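Local coordinates for nitrogenase molybdenum-iron protein beta chain (Clostridium pasteurianum, PDB 4WN9) that forms, with the alpha chain, the molybdenum-iron component of nitrogenase, which reduces dinitrogen to ammonium, and shares an [8Fe-7S] cluster with that chain, at residues V174-V179 with Y198-D203; L264-G269 with P423-K428; G297-L302 with K428-L433. All coordinates share one frame; numbering follows the deposited sequence.

Interaction 1: residues V174-V179 with Y198-D203; sequences VIPGFV and YIMFPD. With PRO (proline), chain K.
Val174 meets Met200 through CG1, which a chi1 of 51° sets between its own backbone N and carbonyl carbon, while Met200 holds CG anti to its backbone N (chi1 178°) and runs straight on to the sulfur before bending at chi3. The two side chains slant across each other on the same face of the sheet, with Val174 CG1 3.7 Å from Met200 CB and the methyl CE curling back toward that same CG1. Beneath them the backbones pair in parallel. Val174 N donates to Ile199 O at 2.9 Å, and Phe201 N to Val174 O at 3.3 Å. The same Val174 O also receives a CA-H...O contact from Met200. The pairing closes a beta-alpha-beta unit: the chain runs from strand 172-175 through helix 181-194 to strand 198-200, one of the two outermost strands of that parallel sheet within this chain. At the strand ends, Ile175 and Phe201 lie side by side and point the same way, Ile175 CG1 resting 3.7 Å from ring atom CE1 of Phe201; Val154 of helix 146-161 touches both. Pro176 brings CD to 3.3 Å from Phe201 O and CG to 3.5 Å from Pro202 O. A cis peptide bond precedes Pro202, whose carbonyl O is buried here with no polar partner in the model. Gly177, at positive phi, then turns the chain away from its neighbour, and an inverse gamma turn centred on Phe178 follows. The bound proline lays CG over one face of the Phe178 ring, 3.4 Å above its plane and displaced toward the rim, while its CB lies 3.4 Å from Val179 C.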
ATOM      1  N   VAL B 174      -8.206  31.770  -0.461  1.00 26.25           N
ATOM      2  CA  VAL B 174      -8.651  30.400  -0.182  1.00 24.00           C
ATOM      3  C   VAL B 174      -8.158  29.968   1.202  1.00 22.05           C
ATOM      4  O   VAL B 174      -6.975  30.013   1.480  1.00 18.30           O
ATOM      5  CB  VAL B 174      -8.225  29.411  -1.309  1.00 20.84           C
ATOM      6  CG1 VAL B 174      -6.750  29.519  -1.632  1.00 23.24           C
ATOM      7  CG2 VAL B 174      -8.578  27.981  -0.952  1.00 21.17           C
ATOM      8  N   ILE B 175      -9.100  29.629   2.077  1.00 21.69           N
ATOM      9  CA  ILE B 175      -8.787  29.076   3.371  1.00 24.13           C
ATOM     10  C   ILE B 175      -9.012  27.562   3.253  1.00 19.96           C
ATOM     11  O   ILE B 175     -10.144  27.098   3.240  1.00 19.81           O
ATOM     12  CB  ILE B 175      -9.675  29.674   4.476  1.00 22.59           C
ATOM     13  CG1 ILE B 175      -9.492  31.192   4.552  1.00 23.51           C
ATOM     14  CG2 ILE B 175      -9.318  29.082   5.837  1.00 22.37           C
ATOM     15  CD1 ILE B 175     -10.395  31.858   5.581  1.00 23.57           C
ATOM     16  N   PRO B 176      -7.924  26.799   3.172  1.00 19.57           N
ATOM     17  CA  PRO B 176      -7.981  25.357   2.875  1.00 20.32           C
ATOM     18  C   PRO B 176      -8.518  24.461   3.988  1.00 19.86           C
ATOM     19  O   PRO B 176      -8.758  23.266   3.765  1.00 21.21           O
ATOM     20  CB  PRO B 176      -6.510  25.017   2.614  1.00 20.12           C
ATOM     21  CG  PRO B 176      -5.760  25.922   3.525  1.00 19.22           C
ATOM     22  CD  PRO B 176      -6.563  27.218   3.549  1.00 19.67           C
ATOM     23  N   GLY B 177      -8.642  24.996   5.200  1.00 17.20           N
ATOM     24  CA  GLY B 177      -9.115  24.199   6.304  1.00 13.78           C
ATOM     25  C   GLY B 177      -8.001  23.343   6.887  1.00 14.38           C
ATOM     26  O   GLY B 177      -6.813  23.521   6.553  1.00 12.53           O
ATOM     27  N   PHE B 178      -8.396  22.449   7.787  1.00 17.85           N
ATOM     28  CA  PHE B 178      -7.455  21.589   8.511  1.00 15.60           C
ATOM     29  C   PHE B 178      -7.076  20.393   7.630  1.00 14.85           C
ATOM     30  O   PHE B 178      -7.532  19.241   7.835  1.00 15.17           O
ATOM     31  CB  PHE B 178      -8.036  21.164   9.869  1.00 16.27           C
ATOM     32  CG  PHE B 178      -7.021  20.541  10.777  1.00 15.93           C
ATOM     33  CD1 PHE B 178      -6.008  21.297  11.320  1.00 14.71           C
ATOM     34  CD2 PHE B 178      -7.034  19.170  11.013  1.00 14.99           C
ATOM     35  CE1 PHE B 178      -5.046  20.716  12.143  1.00 16.13           C
ATOM     36  CE2 PHE B 178      -6.063  18.580  11.802  1.00 15.30           C
ATOM     37  CZ  PHE B 178      -5.078  19.363  12.383  1.00 14.60           C
ATOM     38  N   VAL B 179      -6.253  20.688   6.629  1.00 13.78           N
ATOM     39  CA  VAL B 179      -5.740  19.680   5.698  1.00 14.23           C
ATOM     40  C   VAL B 179      -4.206  19.707   5.657  1.00 13.15           C
ATOM     41  O   VAL B 179      -3.567  20.642   6.135  1.00 14.46           O
ATOM     42  CB  VAL B 179      -6.274  19.916   4.271  1.00 14.87           C
ATOM     43  CG1 VAL B 179      -7.792  19.803   4.217  1.00 16.95           C
ATOM     44  CG2 VAL B 179      -5.802  21.269   3.755  1.00 15.09           C
ATOM     45  N   TYR B 198      -4.499  34.075  -6.458  1.00 29.19           N
ATOM     46  CA  TYR B 198      -5.063  33.675  -5.178  1.00 26.91           C
ATOM     47  C   TYR B 198      -4.084  33.952  -4.039  1.00 22.90           C
ATOM     48  O   TYR B 198      -2.883  34.098  -4.241  1.00 26.83           O
ATOM     49  CB  TYR B 198      -5.419  32.158  -5.231  1.00 27.91           C
ATOM     50  CG  TYR B 198      -4.170  31.332  -5.281  1.00 25.56           C
ATOM     51  CD1 TYR B 198      -3.523  31.093  -6.483  1.00 23.79           C
ATOM     52  CD2 TYR B 198      -3.570  30.879  -4.118  1.00 25.25           C
ATOM     53  CE1 TYR B 198      -2.330  30.404  -6.522  1.00 25.71           C
ATOM     54  CE2 TYR B 198      -2.380  30.177  -4.156  1.00 23.62           C
ATOM     55  CZ  TYR B 198      -1.771  29.942  -5.351  1.00 21.29           C
ATOM     56  OH  TYR B 198      -0.600  29.259  -5.400  1.00 21.63           O
ATOM     57  N   ILE B 199      -4.615  34.026  -2.832  1.00 25.76           N
ATOM     58  CA  ILE B 199      -3.794  34.030  -1.630  1.00 28.00           C
ATOM     59  C   ILE B 199      -4.350  32.891  -0.780  1.00 25.03           C
ATOM     60  O   ILE B 199      -5.501  32.942  -0.386  1.00 23.62           O
ATOM     61  CB  ILE B 199      -3.922  35.365  -0.849  1.00 27.91           C
ATOM     62  CG1 ILE B 199      -3.417  36.548  -1.689  1.00 28.71           C
ATOM     63  CG2 ILE B 199      -3.153  35.311   0.469  1.00 27.67           C
ATOM     64  CD1 ILE B 199      -3.846  37.892  -1.130  1.00 31.02           C
ATOM     65  N   MET B 200      -3.544  31.863  -0.524  1.00 25.90           N
ATOM     66  CA  MET B 200      -3.927  30.826   0.424  1.00 22.74           C
ATOM     67  C   MET B 200      -3.325  31.110   1.782  1.00 19.05           C
ATOM     68  O   MET B 200      -2.141  31.394   1.875  1.00 21.27           O
ATOM     69  CB  MET B 200      -3.397  29.455  -0.034  1.00 22.26           C
ATOM     70  CG  MET B 200      -3.707  28.296   0.904  1.00 22.85           C
ATOM     71  SD  MET B 200      -3.054  26.689   0.316  1.00 21.39           S
ATOM     72  CE  MET B 200      -4.156  26.339  -1.038  1.00 20.30           C
ATOM     73  N   PHE B 201      -4.134  30.957   2.831  1.00 20.02           N
ATOM     74  CA  PHE B 201      -3.650  31.010   4.224  1.00 22.23           C
ATOM     75  C   PHE B 201      -4.585  30.194   5.099  1.00 18.98           C
ATOM     76  O   PHE B 201      -5.789  30.136   4.820  1.00 23.98           O
ATOM     77  CB  PHE B 201      -3.588  32.463   4.748  1.00 20.29           C
ATOM     78  CG  PHE B 201      -4.930  33.054   5.110  1.00 22.86           C
ATOM     79  CD1 PHE B 201      -5.817  33.432   4.134  1.00 23.17           C
ATOM     80  CD2 PHE B 201      -5.283  33.269   6.441  1.00 23.71           C
ATOM     81  CE1 PHE B 201      -7.036  33.987   4.466  1.00 22.99           C
ATOM     82  CE2 PHE B 201      -6.505  33.817   6.777  1.00 23.21           C
ATOM     83  CZ  PHE B 201      -7.386  34.180   5.783  1.00 24.94           C
ATOM     84  N   PRO B 202      -4.062  29.513   6.122  1.00 19.01           N
ATOM     85  CA  PRO B 202      -2.649  29.286   6.315  1.00 17.55           C
ATOM     86  C   PRO B 202      -2.184  28.363   5.239  1.00 17.70           C
ATOM     87  O   PRO B 202      -3.008  27.704   4.637  1.00 23.63           O
ATOM     88  CB  PRO B 202      -2.579  28.563   7.662  1.00 17.71           C
ATOM     89  CG  PRO B 202      -3.836  28.867   8.342  1.00 18.27           C
ATOM     90  CD  PRO B 202      -4.861  29.071   7.269  1.00 17.72           C
ATOM     91  N   ASP B 203      -0.891  28.327   4.974  1.00 16.84           N
ATOM     92  CA  ASP B 203      -0.359  27.404   4.015  1.00 19.44           C
ATOM     93  C   ASP B 203       0.894  26.774   4.620  1.00 19.91           C
ATOM     94  O   ASP B 203       1.927  27.434   4.749  1.00 21.97           O
ATOM     95  CB  ASP B 203      -0.096  28.118   2.666  1.00 18.66           C
ATOM     96  CG  ASP B 203       0.674  27.259   1.703  1.00 23.96           C
ATOM     97  OD1 ASP B 203       0.705  26.021   1.894  1.00 21.47           O
ATOM     98  OD2 ASP B 203       1.300  27.812   0.782  1.00 22.79           O
TER
HETATM   99  N   PRO K 502      -2.127  16.963   8.618  1.00 20.65           N
HETATM  100  CA  PRO K 502      -3.515  16.661   8.411  1.00 21.60           C
HETATM  101  C   PRO K 502      -3.872  16.055   7.064  1.00 20.62           C
HETATM  102  O   PRO K 502      -3.048  15.455   6.357  1.00 26.25           O
HETATM  103  CB  PRO K 502      -4.177  18.008   8.643  1.00 18.38           C
HETATM  104  CG  PRO K 502      -3.267  18.717   9.610  1.00 16.81           C
HETATM  105  CD  PRO K 502      -1.987  17.958   9.693  1.00 17.83           C
HETATM  106  OXT PRO K 502      -5.030  16.132   6.704  1.00 18.24           O

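Interaction 2: residues L264-G269 with P423-K428; sequences LRTPIG and PKVGYK. With PRO (proline), chain K.
One water bridges the two segments: it donates to Lys424 O at 2.6 Å and to Gly426 O at 2.8 Å, and accepts from Gly269 N at 2.9 Å. Next to it runs the direct bond, from Gly426 N to Pro267 O at 3.0 Å. The CA-H of Val425 also meets Pro267 O, in a bent contact of 3.2 Å between CA and O. Pro267 is the centre of an inverse gamma turn, and its ring lies alongside the Val425 side chain, the two pointing the same way. Ile268 crosses Val425 at about a right angle, with CG1 4.0 Å from Val425 CG1, and its CD1 reaches the aliphatic CD of Lys424. From there the lysine stretches out to a bend at chi4 (-63°), which takes NZ away from the isoleucine and onto the bound proline, 2.7 Å from its carboxylate OXT. Asp183 of helix 181-194 forms a salt bridge with the same ammonium. The contact thus joins the turn between strand 261-264 and helix 270-284 to the start of helix 426-448. Backbone groups and one water supply its polar links, while the lysine charge is shared between a protein carboxylate and that of the ligand, which would be expected to favour the protonated amine.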
ATOM      1  N   LEU B 264     -17.494  25.953   0.899  1.00 22.54           N
ATOM      2  CA  LEU B 264     -17.432  24.754   0.067  1.00 21.13           C
ATOM      3  C   LEU B 264     -16.942  23.572   0.909  1.00 19.32           C
ATOM      4  O   LEU B 264     -16.244  23.755   1.908  1.00 21.51           O
ATOM      5  CB  LEU B 264     -16.459  24.967  -1.086  1.00 23.39           C
ATOM      6  CG  LEU B 264     -16.770  26.006  -2.159  1.00 23.63           C
ATOM      7  CD1 LEU B 264     -15.523  26.284  -2.977  1.00 22.14           C
ATOM      8  CD2 LEU B 264     -17.896  25.525  -3.050  1.00 24.01           C
ATOM      9  N   ARG B 265     -17.327  22.365   0.535  1.00 19.67           N
ATOM     10  CA  ARG B 265     -16.802  21.179   1.221  1.00 19.51           C
ATOM     11  C   ARG B 265     -15.331  21.037   0.928  1.00 16.72           C
ATOM     12  O   ARG B 265     -14.869  21.414  -0.140  1.00 21.24           O
ATOM     13  CB  ARG B 265     -17.466  19.924   0.709  1.00 20.46           C
ATOM     14  CG  ARG B 265     -18.792  19.666   1.341  1.00 20.88           C
ATOM     15  CD  ARG B 265     -19.342  18.371   0.862  1.00 20.98           C
ATOM     16  NE  ARG B 265     -20.542  18.141   1.622  1.00 22.26           N
ATOM     17  CZ  ARG B 265     -21.503  17.328   1.266  1.00 23.97           C
ATOM     18  NH1 ARG B 265     -21.400  16.629   0.143  1.00 23.73           N
ATOM     19  NH2 ARG B 265     -22.563  17.214   2.057  1.00 29.33           N
ATOM     20  N   THR B 266     -14.586  20.483   1.877  1.00 17.77           N
ATOM     21  CA  THR B 266     -13.239  20.061   1.604  1.00 15.66           C
ATOM     22  C   THR B 266     -13.335  19.283   0.292  1.00 13.85           C
ATOM     23  O   THR B 266     -14.190  18.434   0.158  1.00 14.23           O
ATOM     24  CB  THR B 266     -12.751  19.152   2.750  1.00 15.36           C
ATOM     25  OG1 THR B 266     -12.824  19.876   3.989  1.00 18.10           O
ATOM     26  CG2 THR B 266     -11.340  18.675   2.499  1.00 14.10           C
ATOM     27  N   PRO B 267     -12.491  19.595  -0.693  1.00 15.77           N
ATOM     28  CA  PRO B 267     -12.734  18.932  -1.964  1.00 17.12           C
ATOM     29  C   PRO B 267     -12.159  17.502  -2.033  1.00 16.43           C
ATOM     30  O   PRO B 267     -11.069  17.311  -2.491  1.00 13.95           O
ATOM     31  CB  PRO B 267     -12.036  19.863  -2.959  1.00 17.09           C
ATOM     32  CG  PRO B 267     -10.914  20.444  -2.179  1.00 16.83           C
ATOM     33  CD  PRO B 267     -11.517  20.691  -0.830  1.00 15.77           C
ATOM     34  N   ILE B 268     -12.933  16.521  -1.598  1.00 15.53           N
ATOM     35  CA  ILE B 268     -12.510  15.131  -1.659  1.00 19.94           C
ATOM     36  C   ILE B 268     -13.588  14.369  -2.380  1.00 17.38           C
ATOM     37  O   ILE B 268     -14.771  14.431  -2.013  1.00 17.18           O
ATOM     38  CB  ILE B 268     -12.326  14.529  -0.256  1.00 19.53           C
ATOM     39  CG1 ILE B 268     -11.120  15.169   0.427  1.00 19.98           C
ATOM     40  CG2 ILE B 268     -12.184  13.015  -0.322  1.00 17.85           C
ATOM     41  CD1 ILE B 268     -11.072  14.941   1.923  1.00 20.67           C
ATOM     42  N   GLY B 269     -13.184  13.635  -3.400  1.00 13.26           N
ATOM     43  CA  GLY B 269     -14.135  12.900  -4.181  1.00 15.29           C
ATOM     44  C   GLY B 269     -14.617  13.664  -5.397  1.00 15.99           C
ATOM     45  O   GLY B 269     -14.078  14.701  -5.738  1.00 17.30           O
ATOM     46  N   PRO B 423      -1.616  14.018  -1.781  1.00 14.71           N
ATOM     47  CA  PRO B 423      -2.869  14.657  -1.469  1.00 14.61           C
ATOM     48  C   PRO B 423      -4.017  13.651  -1.358  1.00 13.79           C
ATOM     49  O   PRO B 423      -3.996  12.599  -2.010  1.00 15.01           O
ATOM     50  CB  PRO B 423      -3.077  15.584  -2.666  1.00 16.32           C
ATOM     51  CG  PRO B 423      -2.480  14.818  -3.812  1.00 15.77           C
ATOM     52  CD  PRO B 423      -1.287  14.106  -3.212  1.00 15.18           C
ATOM     53  N   LYS B 424      -5.014  13.980  -0.548  1.00 14.59           N
ATOM     54  CA  LYS B 424      -6.314  13.308  -0.601  1.00 14.85           C
ATOM     55  C   LYS B 424      -7.354  14.165  -1.332  1.00 14.42           C
ATOM     56  O   LYS B 424      -8.398  13.666  -1.691  1.00 17.87           O
ATOM     57  CB  LYS B 424      -6.829  13.019   0.813  1.00 17.16           C
ATOM     58  CG  LYS B 424      -6.867  14.217   1.745  1.00 16.36           C
ATOM     59  CD  LYS B 424      -7.366  13.810   3.120  1.00 18.22           C
ATOM     60  CE  LYS B 424      -7.052  14.852   4.180  1.00 15.41           C
ATOM     61  NZ  LYS B 424      -5.596  15.028   4.344  1.00 15.19           N
ATOM     62  N   VAL B 425      -7.060  15.442  -1.548  1.00 11.86           N
ATOM     63  CA  VAL B 425      -8.000  16.328  -2.219  1.00 12.19           C
ATOM     64  C   VAL B 425      -7.821  16.336  -3.729  1.00 12.99           C
ATOM     65  O   VAL B 425      -6.779  15.948  -4.255  1.00 13.30           O
ATOM     66  CB  VAL B 425      -7.904  17.766  -1.683  1.00 12.48           C
ATOM     67  CG1 VAL B 425      -8.214  17.790  -0.199  1.00 12.64           C
ATOM     68  CG2 VAL B 425      -6.535  18.383  -2.002  1.00 13.33           C
ATOM     69  N   GLY B 426      -8.854  16.779  -4.429  1.00 14.48           N
ATOM     70  CA  GLY B 426      -8.780  16.939  -5.875  1.00 17.28           C
ATOM     71  C   GLY B 426      -9.069  15.656  -6.620  1.00 18.55           C
ATOM     72  O   GLY B 426      -9.336  14.614  -6.017  1.00 22.00           O
ATOM     73  N   TYR B 427      -9.055  15.724  -7.946  1.00 17.87           N
ATOM     74  CA  TYR B 427      -9.180  14.511  -8.712  1.00 16.90           C
ATOM     75  C   TYR B 427      -7.951  13.620  -8.500  1.00 17.01           C
ATOM     76  O   TYR B 427      -8.079  12.399  -8.424  1.00 16.06           O
ATOM     77  CB  TYR B 427      -9.421  14.834 -10.176  1.00 19.09           C
ATOM     78  CG  TYR B 427     -10.626  15.723 -10.383  1.00 16.48           C
ATOM     79  CD1 TYR B 427     -11.890  15.311 -10.001  1.00 17.64           C
ATOM     80  CD2 TYR B 427     -10.502  16.983 -10.956  1.00 24.16           C
ATOM     81  CE1 TYR B 427     -13.004  16.120 -10.188  1.00 20.96           C
ATOM     82  CE2 TYR B 427     -11.615  17.805 -11.151  1.00 19.72           C
ATOM     83  CZ  TYR B 427     -12.853  17.369 -10.784  1.00 22.83           C
ATOM     84  OH  TYR B 427     -13.947  18.188 -10.967  1.00 19.69           O
ATOM     85  N   LYS B 428      -6.782  14.234  -8.358  1.00 15.87           N
ATOM     86  CA  LYS B 428      -5.534  13.506  -8.131  1.00 21.83           C
ATOM     87  C   LYS B 428      -5.515  12.768  -6.813  1.00 17.96           C
ATOM     88  O   LYS B 428      -5.108  11.610  -6.773  1.00 18.25           O
ATOM     89  CB  LYS B 428      -4.338  14.446  -8.150  1.00 22.64           C
ATOM     90  CG  LYS B 428      -3.749  14.639  -9.514  1.00 32.81           C
ATOM     91  CD  LYS B 428      -2.399  15.338  -9.412  1.00 39.45           C
ATOM     92  CE  LYS B 428      -1.603  15.099 -10.678  1.00 40.80           C
ATOM     93  NZ  LYS B 428      -2.504  14.963 -11.863  1.00 43.83           N
TER
HETATM   94  N   PRO K 502      -2.127  16.963   8.618  1.00 20.65           N
HETATM   95  CA  PRO K 502      -3.515  16.661   8.411  1.00 21.60           C
HETATM   96  C   PRO K 502      -3.872  16.055   7.064  1.00 20.62           C
HETATM   97  O   PRO K 502      -3.048  15.455   6.357  1.00 26.25           O
HETATM   98  CB  PRO K 502      -4.177  18.008   8.643  1.00 18.38           C
HETATM   99  CG  PRO K 502      -3.267  18.717   9.610  1.00 16.81           C
HETATM  100  CD  PRO K 502      -1.987  17.958   9.693  1.00 17.83           C
HETATM  101  OXT PRO K 502      -5.030  16.132   6.704  1.00 18.24           O
HETATM  102  O   HOH W   1     -10.271  13.724  -3.485  1.00  9.40           O

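Interaction 3: residues G297-L302 with K428-L433; sequences GQLIDL and KGAIRL. With FE (Fe (III) ion), chain L.
Gln298 touches Ile431 through its CB, 4.0 Å from the isoleucine CD1, while its amide end turns to another partner: NE2 donates to Asp209 O of the second subunit. Leu299 comes next and buries more surface than any other residue of 297-302. With CG anti to the backbone N (chi1 167°), its branched end reaches Ala430, whose CB sits 3.7 Å from CD1 and equally far from CD2, so the small methyl meets both arms of the leucine. Ile431 lies against the leucine stem, CG1 3.7 Å from Leu299 CA, and extends CD1 toward the backbone N of Leu299. Asp301 makes no contact with 428-433. Its OD2 binds the iron(III) ion at 2.2 Å, beside two waters, and OD1 accepts a hydrogen bond from one of these waters, with further partners on the second subunit and another protein chain; Asp305 of the same chain, with Glu62 and the backbone O of Lys61, both of the second subunit, completes the site. Leu302 returns to the helix contact, slanting across Ile431 with CD2 3.7 Å from Ile431 O and 4.0 Å from CG2. Ile431 is therefore touched by Gln298, Leu299 and Leu302. The segments of helices 290-305 and 426-448 run nearly parallel, their axes 9.2 Å apart at an angle of 19°; Val270 of helix 270-284 packs on Leu299, and the second subunit lies against both helices.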
ATOM      1  N   GLY B 297     -11.662  12.754 -15.657  1.00 18.78           N
ATOM      2  CA  GLY B 297     -12.005  11.623 -16.487  1.00 16.90           C
ATOM      3  C   GLY B 297     -11.194  10.367 -16.172  1.00 15.71           C
ATOM      4  O   GLY B 297     -11.715   9.284 -16.291  1.00 17.43           O
ATOM      5  N   GLN B 298      -9.935  10.524 -15.774  1.00 17.48           N
ATOM      6  CA  GLN B 298      -9.145   9.401 -15.259  1.00 17.47           C
ATOM      7  C   GLN B 298      -9.752   8.834 -13.978  1.00 17.19           C
ATOM      8  O   GLN B 298      -9.802   7.618 -13.782  1.00 17.98           O
ATOM      9  CB  GLN B 298      -7.699   9.808 -15.008  1.00 16.49           C
ATOM     10  CG  GLN B 298      -6.904   9.987 -16.298  1.00 17.54           C
ATOM     11  CD  GLN B 298      -5.576  10.658 -16.066  1.00 17.25           C
ATOM     12  OE1 GLN B 298      -5.453  11.519 -15.203  1.00 18.86           O
ATOM     13  NE2 GLN B 298      -4.576  10.280 -16.847  1.00 20.04           N
ATOM     14  N   LEU B 299     -10.168   9.706 -13.081  1.00 16.80           N
ATOM     15  CA  LEU B 299     -10.823   9.256 -11.859  1.00 14.99           C
ATOM     16  C   LEU B 299     -12.107   8.494 -12.134  1.00 16.01           C
ATOM     17  O   LEU B 299     -12.338   7.444 -11.557  1.00 13.23           O
ATOM     18  CB  LEU B 299     -11.099  10.432 -10.931  1.00 15.56           C
ATOM     19  CG  LEU B 299     -12.050  10.152  -9.778  1.00 14.71           C
ATOM     20  CD1 LEU B 299     -11.366   9.194  -8.789  1.00 15.84           C
ATOM     21  CD2 LEU B 299     -12.479  11.461  -9.105  1.00 16.58           C
ATOM     22  N   ILE B 300     -12.965   9.017 -13.001  1.00 18.18           N
ATOM     23  CA  ILE B 300     -14.174   8.279 -13.343  1.00 16.46           C
ATOM     24  C   ILE B 300     -13.834   6.899 -13.926  1.00 17.38           C
ATOM     25  O   ILE B 300     -14.476   5.912 -13.592  1.00 16.39           O
ATOM     26  CB  ILE B 300     -15.078   9.072 -14.307  1.00 16.82           C
ATOM     27  CG1 ILE B 300     -15.527  10.371 -13.646  1.00 16.43           C
ATOM     28  CG2 ILE B 300     -16.283   8.236 -14.744  1.00 17.43           C
ATOM     29  CD1 ILE B 300     -16.164  10.204 -12.294  1.00 18.93           C
ATOM     30  N   ASP B 301     -12.825   6.857 -14.791  1.00 19.04           N
ATOM     31  CA  ASP B 301     -12.368   5.619 -15.445  1.00 18.85           C
ATOM     32  C   ASP B 301     -11.924   4.602 -14.385  1.00 16.79           C
ATOM     33  O   ASP B 301     -12.255   3.438 -14.453  1.00 15.05           O
ATOM     34  CB  ASP B 301     -11.214   5.982 -16.391  1.00 19.49           C
ATOM     35  CG  ASP B 301     -10.765   4.807 -17.290  1.00 19.89           C
ATOM     36  OD1 ASP B 301     -11.445   4.518 -18.310  1.00 19.21           O
ATOM     37  OD2 ASP B 301      -9.734   4.187 -16.961  1.00 17.27           O
ATOM     38  N   LEU B 302     -11.222   5.083 -13.372  1.00 15.27           N
ATOM     39  CA  LEU B 302     -10.782   4.261 -12.263  1.00 14.60           C
ATOM     40  C   LEU B 302     -11.954   3.772 -11.397  1.00 15.80           C
ATOM     41  O   LEU B 302     -12.020   2.611 -11.021  1.00 14.89           O
ATOM     42  CB  LEU B 302      -9.786   5.047 -11.424  1.00 13.95           C
ATOM     43  CG  LEU B 302      -9.185   4.307 -10.239  1.00 14.46           C
ATOM     44  CD1 LEU B 302      -8.566   3.002 -10.716  1.00 15.75           C
ATOM     45  CD2 LEU B 302      -8.162   5.132  -9.502  1.00 16.73           C
ATOM     46  N   LYS B 428      -6.782  14.234  -8.358  1.00 15.87           N
ATOM     47  CA  LYS B 428      -5.534  13.506  -8.131  1.00 21.83           C
ATOM     48  C   LYS B 428      -5.515  12.768  -6.813  1.00 17.96           C
ATOM     49  O   LYS B 428      -5.108  11.610  -6.773  1.00 18.25           O
ATOM     50  CB  LYS B 428      -4.338  14.446  -8.150  1.00 22.64           C
ATOM     51  CG  LYS B 428      -3.749  14.639  -9.514  1.00 32.81           C
ATOM     52  CD  LYS B 428      -2.399  15.338  -9.412  1.00 39.45           C
ATOM     53  CE  LYS B 428      -1.603  15.099 -10.678  1.00 40.80           C
ATOM     54  NZ  LYS B 428      -2.504  14.963 -11.863  1.00 43.83           N
ATOM     55  N   GLY B 429      -5.923  13.453  -5.743  1.00 17.45           N
ATOM     56  CA  GLY B 429      -6.108  12.838  -4.406  1.00 15.10           C
ATOM     57  C   GLY B 429      -7.149  11.710  -4.408  1.00 16.27           C
ATOM     58  O   GLY B 429      -6.977  10.672  -3.745  1.00 16.17           O
ATOM     59  N   ALA B 430      -8.206  11.897  -5.187  1.00 16.65           N
ATOM     60  CA  ALA B 430      -9.288  10.932  -5.242  1.00 16.14           C
ATOM     61  C   ALA B 430      -8.798   9.640  -5.881  1.00 14.70           C
ATOM     62  O   ALA B 430      -9.137   8.554  -5.430  1.00 13.69           O
ATOM     63  CB  ALA B 430     -10.466  11.492  -6.016  1.00 16.17           C
ATOM     64  N   ILE B 431      -8.013   9.779  -6.939  1.00 13.19           N
ATOM     65  CA  ILE B 431      -7.395   8.666  -7.606  1.00 15.87           C
ATOM     66  C   ILE B 431      -6.482   7.917  -6.622  1.00 15.62           C
ATOM     67  O   ILE B 431      -6.492   6.693  -6.558  1.00 18.28           O
ATOM     68  CB  ILE B 431      -6.623   9.180  -8.846  1.00 14.91           C
ATOM     69  CG1 ILE B 431      -7.608   9.449  -9.975  1.00 15.31           C
ATOM     70  CG2 ILE B 431      -5.569   8.205  -9.312  1.00 14.83           C
ATOM     71  CD1 ILE B 431      -6.986  10.218 -11.112  1.00 15.63           C
ATOM     72  N   ARG B 432      -5.735   8.651  -5.817  1.00 16.24           N
ATOM     73  CA  ARG B 432      -4.860   8.012  -4.830  1.00 18.32           C
ATOM     74  C   ARG B 432      -5.661   7.223  -3.801  1.00 16.91           C
ATOM     75  O   ARG B 432      -5.283   6.108  -3.437  1.00 13.77           O
ATOM     76  CB  ARG B 432      -3.947   9.027  -4.163  1.00 21.74           C
ATOM     77  CG  ARG B 432      -2.800   9.388  -5.076  1.00 33.57           C
ATOM     78  CD  ARG B 432      -1.557   9.836  -4.323  1.00 43.43           C
ATOM     79  NE  ARG B 432      -0.404   9.046  -4.748  1.00 50.83           N
ATOM     80  CZ  ARG B 432      -0.029   7.909  -4.165  1.00 49.86           C
ATOM     81  NH1 ARG B 432       1.036   7.247  -4.610  1.00 45.60           N
ATOM     82  NH2 ARG B 432      -0.713   7.442  -3.122  1.00 43.78           N
ATOM     83  N   LEU B 433      -6.767   7.795  -3.349  1.00 14.14           N
ATOM     84  CA  LEU B 433      -7.621   7.126  -2.407  1.00 16.37           C
ATOM     85  C   LEU B 433      -8.228   5.850  -2.964  1.00 15.39           C
ATOM     86  O   LEU B 433      -8.206   4.832  -2.283  1.00 13.25           O
ATOM     87  CB  LEU B 433      -8.738   8.038  -1.909  1.00 17.02           C
ATOM     88  CG  LEU B 433      -8.320   9.119  -0.927  1.00 16.29           C
ATOM     89  CD1 LEU B 433      -9.465  10.109  -0.828  1.00 16.17           C
ATOM     90  CD2 LEU B 433      -7.962   8.576   0.442  1.00 18.81           C
TER
HETATM   91 FE    FE L 503      -9.319   2.165 -17.631  0.59 22.17          FE
HETATM   92  O   HOH W   2     -11.054   2.008 -18.553  1.00 15.64           O
HETATM   93  O   HOH W   3      -7.300   2.427 -16.819  1.00 17.18           O

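Interaction 1 closes along the chain before the other two begin; the segments of interactions 2 and 3 alternate. Interaction 1 belongs to the parallel sheet with strands 172-175 and 261-264, and interaction 2 starts from the loop after the latter. Their centres lie about 13 Å apart, Val179 touches Thr266, and both reach the same bound proline. Interactions 2 and 3, with centres about 11 Å apart, share Lys428 and helix 426-448; Tyr427 packs on Leu299, and Leu433 on Ile268. Interactions 1 and 3, centres about 23 Å apart, do not touch. The series leads from a strand outermost within this chain, past the proline, to a helix pair beside an iron ion that the second subunit also binds.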